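Local coordinates for protein amine Dehydrogenase (Pseudomonas putida, PDB 1JMX) that probably carries electrons through two covalently bound c-type hemes, as the alpha subunit of a quinohemoprotein amine dehydrogenase, at residues Tyr80-Arg85 and Glu237-Val242; Ala317-Thr322 and Leu359-Lys364. One frame throughout, in Å; residues are numbered along the deposited sequence.

Contact 1: residues Tyr80-Arg85 and Glu237-Val242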
loop_
_atom_site.group_PDB
_atom_site.type_symbol
_atom_site.label_atom_id
_atom_site.label_comp_id
_atom_site.label_asym_id
_atom_site.label_seq_id
_atom_site.Cartn_x
_atom_site.Cartn_y
_atom_site.Cartn_z
ATOM N N TYR A 80 15.805 -1.501 8.731
ATOM C CA TYR A 80 14.538 -1.013 9.275
ATOM C C TYR A 80 13.339 -1.817 8.786
ATOM O O TYR A 80 12.310 -1.870 9.456
ATOM C CB TYR A 80 14.324 0.469 8.942
ATOM C CG TYR A 80 14.324 0.806 7.462
ATOM C CD1 TYR A 80 15.487 1.243 6.834
ATOM C CD2 TYR A 80 13.165 0.680 6.687
ATOM C CE1 TYR A 80 15.509 1.544 5.475
ATOM C CE2 TYR A 80 13.173 0.981 5.315
ATOM C CZ TYR A 80 14.353 1.408 4.722
ATOM O OH TYR A 80 14.400 1.692 3.379
ATOM N N ALA A 81 13.474 -2.432 7.610
ATOM C CA ALA A 81 12.402 -3.245 7.022
ATOM C C ALA A 81 12.161 -4.513 7.841
ATOM O O ALA A 81 11.016 -4.857 8.135
ATOM C CB ALA A 81 12.730 -3.594 5.565
ATOM N N MET A 82 13.245 -5.196 8.209
ATOM C CA MET A 82 13.157 -6.419 9.012
ATOM C C MET A 82 12.762 -6.054 10.441
ATOM O O MET A 82 12.107 -6.832 11.132
ATOM C CB MET A 82 14.496 -7.164 9.031
ATOM C CG MET A 82 14.947 -7.703 7.683
ATOM S SD MET A 82 16.584 -8.474 7.740
ATOM C CE MET A 82 17.612 -7.032 7.631
ATOM N N GLU A 83 13.163 -4.857 10.865
ATOM C CA GLU A 83 12.872 -4.357 12.199
ATOM C C GLU A 83 11.475 -3.763 12.295
ATOM O O GLU A 83 11.082 -3.243 13.334
ATOM C CB GLU A 83 13.942 -3.348 12.620
ATOM C CG GLU A 83 15.328 -3.987 12.770
ATOM C CD GLU A 83 16.447 -2.975 12.956
ATOM O OE1 GLU A 83 16.199 -1.765 12.793
ATOM O OE2 GLU A 83 17.585 -3.388 13.243
ATOM N N ARG A 84 10.726 -3.856 11.200
ATOM C CA ARG A 84 9.351 -3.379 11.136
ATOM C C ARG A 84 9.153 -1.916 11.504
ATOM O O ARG A 84 8.183 -1.561 12.173
ATOM C CB ARG A 84 8.432 -4.261 11.995
ATOM C CG ARG A 84 8.434 -5.745 11.622
ATOM C CD ARG A 84 7.933 -5.972 10.205
ATOM N NE ARG A 84 6.525 -5.618 10.055
ATOM C CZ ARG A 84 5.891 -5.557 8.888
ATOM N NH1 ARG A 84 6.534 -5.823 7.758
ATOM N NH2 ARG A 84 4.608 -5.239 8.848
ATOM N N ARG A 85 10.095 -1.078 11.095
ATOM C CA ARG A 85 9.997 0.349 11.337
ATOM C C ARG A 85 9.248 0.909 10.127
ATOM O O ARG A 85 9.848 1.445 9.194
ATOM C CB ARG A 85 11.391 0.961 11.468
ATOM C CG ARG A 85 12.209 0.371 12.600
ATOM C CD ARG A 85 13.525 1.094 12.735
ATOM N NE ARG A 85 14.426 0.459 13.694
ATOM C CZ ARG A 85 14.489 0.742 14.997
ATOM N NH1 ARG A 85 13.696 1.668 15.526
ATOM N NH2 ARG A 85 15.353 0.094 15.773
ATOM N N GLU A 237 22.015 -13.177 11.873
ATOM C CA GLU A 237 20.601 -12.796 11.897
ATOM C C GLU A 237 19.800 -13.469 13.004
ATOM O O GLU A 237 19.236 -14.551 12.835
ATOM C CB GLU A 237 19.943 -13.029 10.536
ATOM C CG GLU A 237 20.386 -12.056 9.445
ATOM C CD GLU A 237 19.833 -10.637 9.613
ATOM O OE1 GLU A 237 19.240 -10.308 10.665
ATOM O OE2 GLU A 237 19.995 -9.834 8.673
ATOM N N TRP A 238 19.732 -12.775 14.132
ATOM C CA TRP A 238 19.036 -13.235 15.319
ATOM C C TRP A 238 17.540 -12.942 15.280
ATOM O O TRP A 238 17.124 -11.795 15.132
ATOM C CB TRP A 238 19.672 -12.573 16.541
ATOM C CG TRP A 238 18.977 -12.813 17.840
ATOM C CD1 TRP A 238 17.878 -12.154 18.320
ATOM C CD2 TRP A 238 19.376 -13.728 18.865
ATOM N NE1 TRP A 238 17.575 -12.598 19.583
ATOM C CE2 TRP A 238 18.477 -13.563 19.946
ATOM C CE3 TRP A 238 20.408 -14.670 18.980
ATOM C CZ2 TRP A 238 18.584 -14.307 21.130
ATOM C CZ3 TRP A 238 20.512 -15.407 20.152
ATOM C CH2 TRP A 238 19.604 -15.222 21.212
ATOM N N ARG A 239 16.738 -13.993 15.428
ATOM C CA ARG A 239 15.289 -13.870 15.441
ATOM C C ARG A 239 14.779 -14.538 16.700
ATOM O O ARG A 239 14.953 -15.733 16.887
ATOM C CB ARG A 239 14.670 -14.538 14.209
ATOM C CG ARG A 239 15.025 -13.862 12.912
ATOM C CD ARG A 239 14.496 -12.441 12.863
ATOM N NE ARG A 239 14.873 -11.792 11.615
ATOM C CZ ARG A 239 16.088 -11.324 11.362
ATOM N NH1 ARG A 239 17.043 -11.420 12.272
ATOM N NH2 ARG A 239 16.362 -10.805 10.182
ATOM N N GLY A 240 14.130 -13.773 17.564
ATOM C CA GLY A 240 13.639 -14.357 18.790
ATOM C C GLY A 240 12.245 -13.947 19.182
ATOM O O GLY A 240 11.655 -13.039 18.602
ATOM N N ASN A 241 11.693 -14.680 20.142
ATOM C CA ASN A 241 10.370 -14.393 20.654
ATOM C C ASN A 241 10.451 -14.538 22.159
ATOM O O ASN A 241 10.785 -15.607 22.677
ATOM C CB ASN A 241 9.324 -15.352 20.086
ATOM C CG ASN A 241 7.916 -14.936 20.454
ATOM O OD1 ASN A 241 7.384 -15.313 21.511
ATOM N ND2 ASN A 241 7.320 -14.109 19.609
ATOM N N VAL A 242 10.161 -13.449 22.856
ATOM C CA VAL A 242 10.220 -13.433 24.301
ATOM C C VAL A 242 8.934 -12.906 24.902
ATOM O O VAL A 242 8.541 -11.761 24.669
ATOM C CB VAL A 242 11.401 -12.576 24.797
ATOM C CG1 VAL A 242 11.431 -12.547 26.309
ATOM C CG2 VAL A 242 12.715 -13.135 24.253
#
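Met82 and Arg239 each start with CG beside the backbone N (chi1 -65° and -66°), and a later bend in each chain brings the thioether of Met82 to the guanidinium. Met82 runs extended to SD and then folds at chi3 (-82°), while Arg239 bends at chi2, and the two side chains cross at about a right angle. SD of Met82 lies 3.4 Å from NH2 of Arg239, at the guanidinium edge and near its plane. SD and CE of Met82 are both 3.8 Å from OE2 of Glu237.

Glu35 and Glu237 together hold that guanidinium. Glu35 forms a salt bridge with NH2, while NH1 and NH2 of Arg239 both point end-on at one atom, OE1 of Glu237, at 2.9 Å from NH1 and 3.0 Å from NH2. OE1 lies in the guanidinium plane, but both nitrogens reach it from the same face of the carboxylate, NH2 from well above the plane. OE2 of Glu237 forms a salt bridge to Arg79, so the charges form a chain. An alanine in place of Glu237 would probably leave Arg79 without this carboxylate and the Arg239 guanidinium, still bridged to Glu35, less firmly fixed in its rotation.

The loop of the haem-binding region, making a type I turn from Ala81 to Arg84, here meets strand 237-244 of the eight-stranded antiparallel barrel; Met82 and Arg239 both touch Val252 on the next strand. No hydrogen bond joins the two segments: a soft, polarisable sulfur packs against an ion pair extended by Glu35 and Arg79, which probably spreads the charge.

Contact 2: residues Ala317-Thr322 and Leu359-Lys364; sequences AGVEVT and LAVYDK
Val319 and Val361 meet through their methyls, with Leu359 beside them, between the strands of a small beta domain assigned to the E-set clan, whose members have an immunoglobulin-like sandwich fold. Strands 319-327 and 354-362 belong to one mixed sheet by connectivity but are not neighbours in it: strand 319-327 lies at one end of the strand order, next to 331-338, whereas 354-362 runs between 345-351 and 285-295. The nearest CA atoms, of Val319 and Val361, are 8.2 Å apart, and no hydrogen bond joins the segments, so the contact is made by side chains alone.

Val319 gives up the most surface, about 47 Å², and its two methyls divide the work. CG1, trans to the backbone N (chi1 -173°), is turned to Leu359, while CG2 reaches Val361. Val361 has nearly the same torsion, and the two valines slide past each other in opposite directions. Two residues apart on their strand, Leu359 and Val361 both point toward Val319, and the residue between them, Ala360, touches Leu407 of strand 406-420 instead.

Neighbouring strands and a loop add to the packing: Arg347 of strand 345-351 touches both valines, Ile294 of strand 285-295 touches Leu359 and Val361, and Leu315 in a loop touches Leu359. Just before Val319, Gly318 has a positive phi (91°), where any side chain would collide with the carbonyl oxygen of Ala317.

The closest approach is 3.7 Å, between CG2 of Val319 and CG2 of Val361; CG1 of Val319 stands looser, 4.4 Å from CD2 of Leu359.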
loop_
_atom_site.group_PDB
_atom_site.type_symbol
_atom_site.label_atom_id
_atom_site.label_comp_id
_atom_site.label_asym_id
_atom_site.label_seq_id
_atom_site.Cartn_x
_atom_site.Cartn_y
_atom_site.Cartn_z
ATOM N N ALA A 317 32.771 17.651 34.478
ATOM C CA ALA A 317 32.803 18.951 35.157
ATOM C C ALA A 317 31.459 19.554 35.584
ATOM O O ALA A 317 30.589 19.797 34.764
ATOM C CB ALA A 317 33.563 19.956 34.292
ATOM N N GLY A 318 31.314 19.844 36.872
ATOM C CA GLY A 318 30.084 20.444 37.354
ATOM C C GLY A 318 29.031 19.460 37.805
ATOM O O GLY A 318 27.986 19.855 38.333
ATOM N N VAL A 319 29.307 18.172 37.616
ATOM C CA VAL A 319 28.367 17.132 38.012
ATOM C C VAL A 319 28.953 16.357 39.189
ATOM O O VAL A 319 30.078 15.856 39.125
ATOM C CB VAL A 319 28.045 16.190 36.826
ATOM C CG1 VAL A 319 26.934 15.212 37.208
ATOM C CG2 VAL A 319 27.639 17.011 35.612
ATOM N N GLU A 320 28.164 16.247 40.252
ATOM C CA GLU A 320 28.577 15.579 41.483
ATOM C C GLU A 320 27.851 14.266 41.779
ATOM O O GLU A 320 26.620 14.225 41.796
ATOM C CB GLU A 320 28.369 16.533 42.665
ATOM C CG GLU A 320 28.762 15.945 44.017
ATOM C CD GLU A 320 28.448 16.872 45.189
ATOM O OE1 GLU A 320 27.534 17.723 45.058
ATOM O OE2 GLU A 320 29.111 16.733 46.248
ATOM N N VAL A 321 28.617 13.203 42.026
ATOM C CA VAL A 321 28.033 11.902 42.361
ATOM C C VAL A 321 27.843 11.906 43.876
ATOM O O VAL A 321 28.798 11.714 44.630
ATOM C CB VAL A 321 28.967 10.745 41.957
ATOM C CG1 VAL A 321 28.295 9.414 42.231
ATOM C CG2 VAL A 321 29.350 10.869 40.486
ATOM N N THR A 322 26.611 12.131 44.318
ATOM C CA THR A 322 26.308 12.214 45.748
ATOM C C THR A 322 26.043 10.922 46.530
ATOM O O THR A 322 26.201 10.912 47.753
ATOM C CB THR A 322 25.138 13.202 46.019
ATOM O OG1 THR A 322 23.888 12.590 45.677
ATOM C CG2 THR A 322 25.305 14.454 45.188
ATOM N N LEU A 359 26.807 12.712 28.699
ATOM C CA LEU A 359 25.758 13.237 29.578
ATOM C C LEU A 359 25.579 14.717 29.258
ATOM O O LEU A 359 26.525 15.499 29.355
ATOM C CB LEU A 359 26.168 13.077 31.048
ATOM C CG LEU A 359 25.153 13.376 32.153
ATOM C CD1 LEU A 359 23.923 12.522 31.980
ATOM C CD2 LEU A 359 25.783 13.090 33.508
ATOM N N ALA A 360 24.376 15.095 28.845
ATOM C CA ALA A 360 24.104 16.487 28.513
ATOM C C ALA A 360 23.724 17.265 29.753
ATOM O O ALA A 360 22.780 16.909 30.452
ATOM C CB ALA A 360 22.987 16.580 27.488
ATOM N N VAL A 361 24.523 18.274 30.073
ATOM C CA VAL A 361 24.242 19.135 31.211
ATOM C C VAL A 361 23.644 20.348 30.535
ATOM O O VAL A 361 24.225 20.861 29.587
ATOM C CB VAL A 361 25.526 19.553 31.950
ATOM C CG1 VAL A 361 25.193 20.551 33.063
ATOM C CG2 VAL A 361 26.194 18.339 32.525
ATOM N N TYR A 362 22.472 20.786 30.973
ATOM C CA TYR A 362 21.864 21.936 30.327
ATOM C C TYR A 362 21.295 22.933 31.311
ATOM O O TYR A 362 21.002 22.592 32.457
ATOM C CB TYR A 362 20.769 21.483 29.350
ATOM C CG TYR A 362 19.496 21.005 30.015
ATOM C CD1 TYR A 362 18.373 21.833 30.077
ATOM C CD2 TYR A 362 19.408 19.729 30.577
ATOM C CE1 TYR A 362 17.193 21.406 30.679
ATOM C CE2 TYR A 362 18.227 19.289 31.183
ATOM C CZ TYR A 362 17.127 20.138 31.227
ATOM O OH TYR A 362 15.959 19.724 31.810
ATOM N N ASP A 363 21.118 24.164 30.836
ATOM C CA ASP A 363 20.562 25.233 31.660
ATOM C C ASP A 363 19.113 25.547 31.313
ATOM O O ASP A 363 18.266 25.634 32.204
ATOM C CB ASP A 363 21.442 26.506 31.618
ATOM C CG ASP A 363 21.832 26.942 30.200
ATOM O OD1 ASP A 363 21.482 26.264 29.198
ATOM O OD2 ASP A 363 22.504 27.996 30.097
ATOM N N LYS A 364 18.827 25.645 30.017
ATOM C CA LYS A 364 17.485 25.950 29.536
ATOM C C LYS A 364 17.210 25.322 28.175
ATOM O O LYS A 364 18.109 25.192 27.342
ATOM C CB LYS A 364 17.285 27.466 29.421
ATOM C CG LYS A 364 18.318 28.183 28.547
ATOM C CD LYS A 364 17.678 29.279 27.687
ATOM C CE LYS A 364 16.877 28.678 26.517
ATOM N NZ LYS A 364 16.066 29.696 25.774
#

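Contact 1 closes before contact 2 opens along the chain, and they share no strand or sheet. Their centres are about 36 Å apart and their nearest atoms about 21 Å, so they do not touch. Contact 1 lies near the middle of the chain, its centre about 7 Å from the chain's, and ties the haem-binding region to the barrel of domain II, with the side chain of Met82 about 13 Å from a heme c. Contact 2 lies within domain III, its centre about 32 Å from the chain's and away from the annotated sites. One therefore joins two domains through charge and sulfur, while the other packs a single domain with apolar side chains.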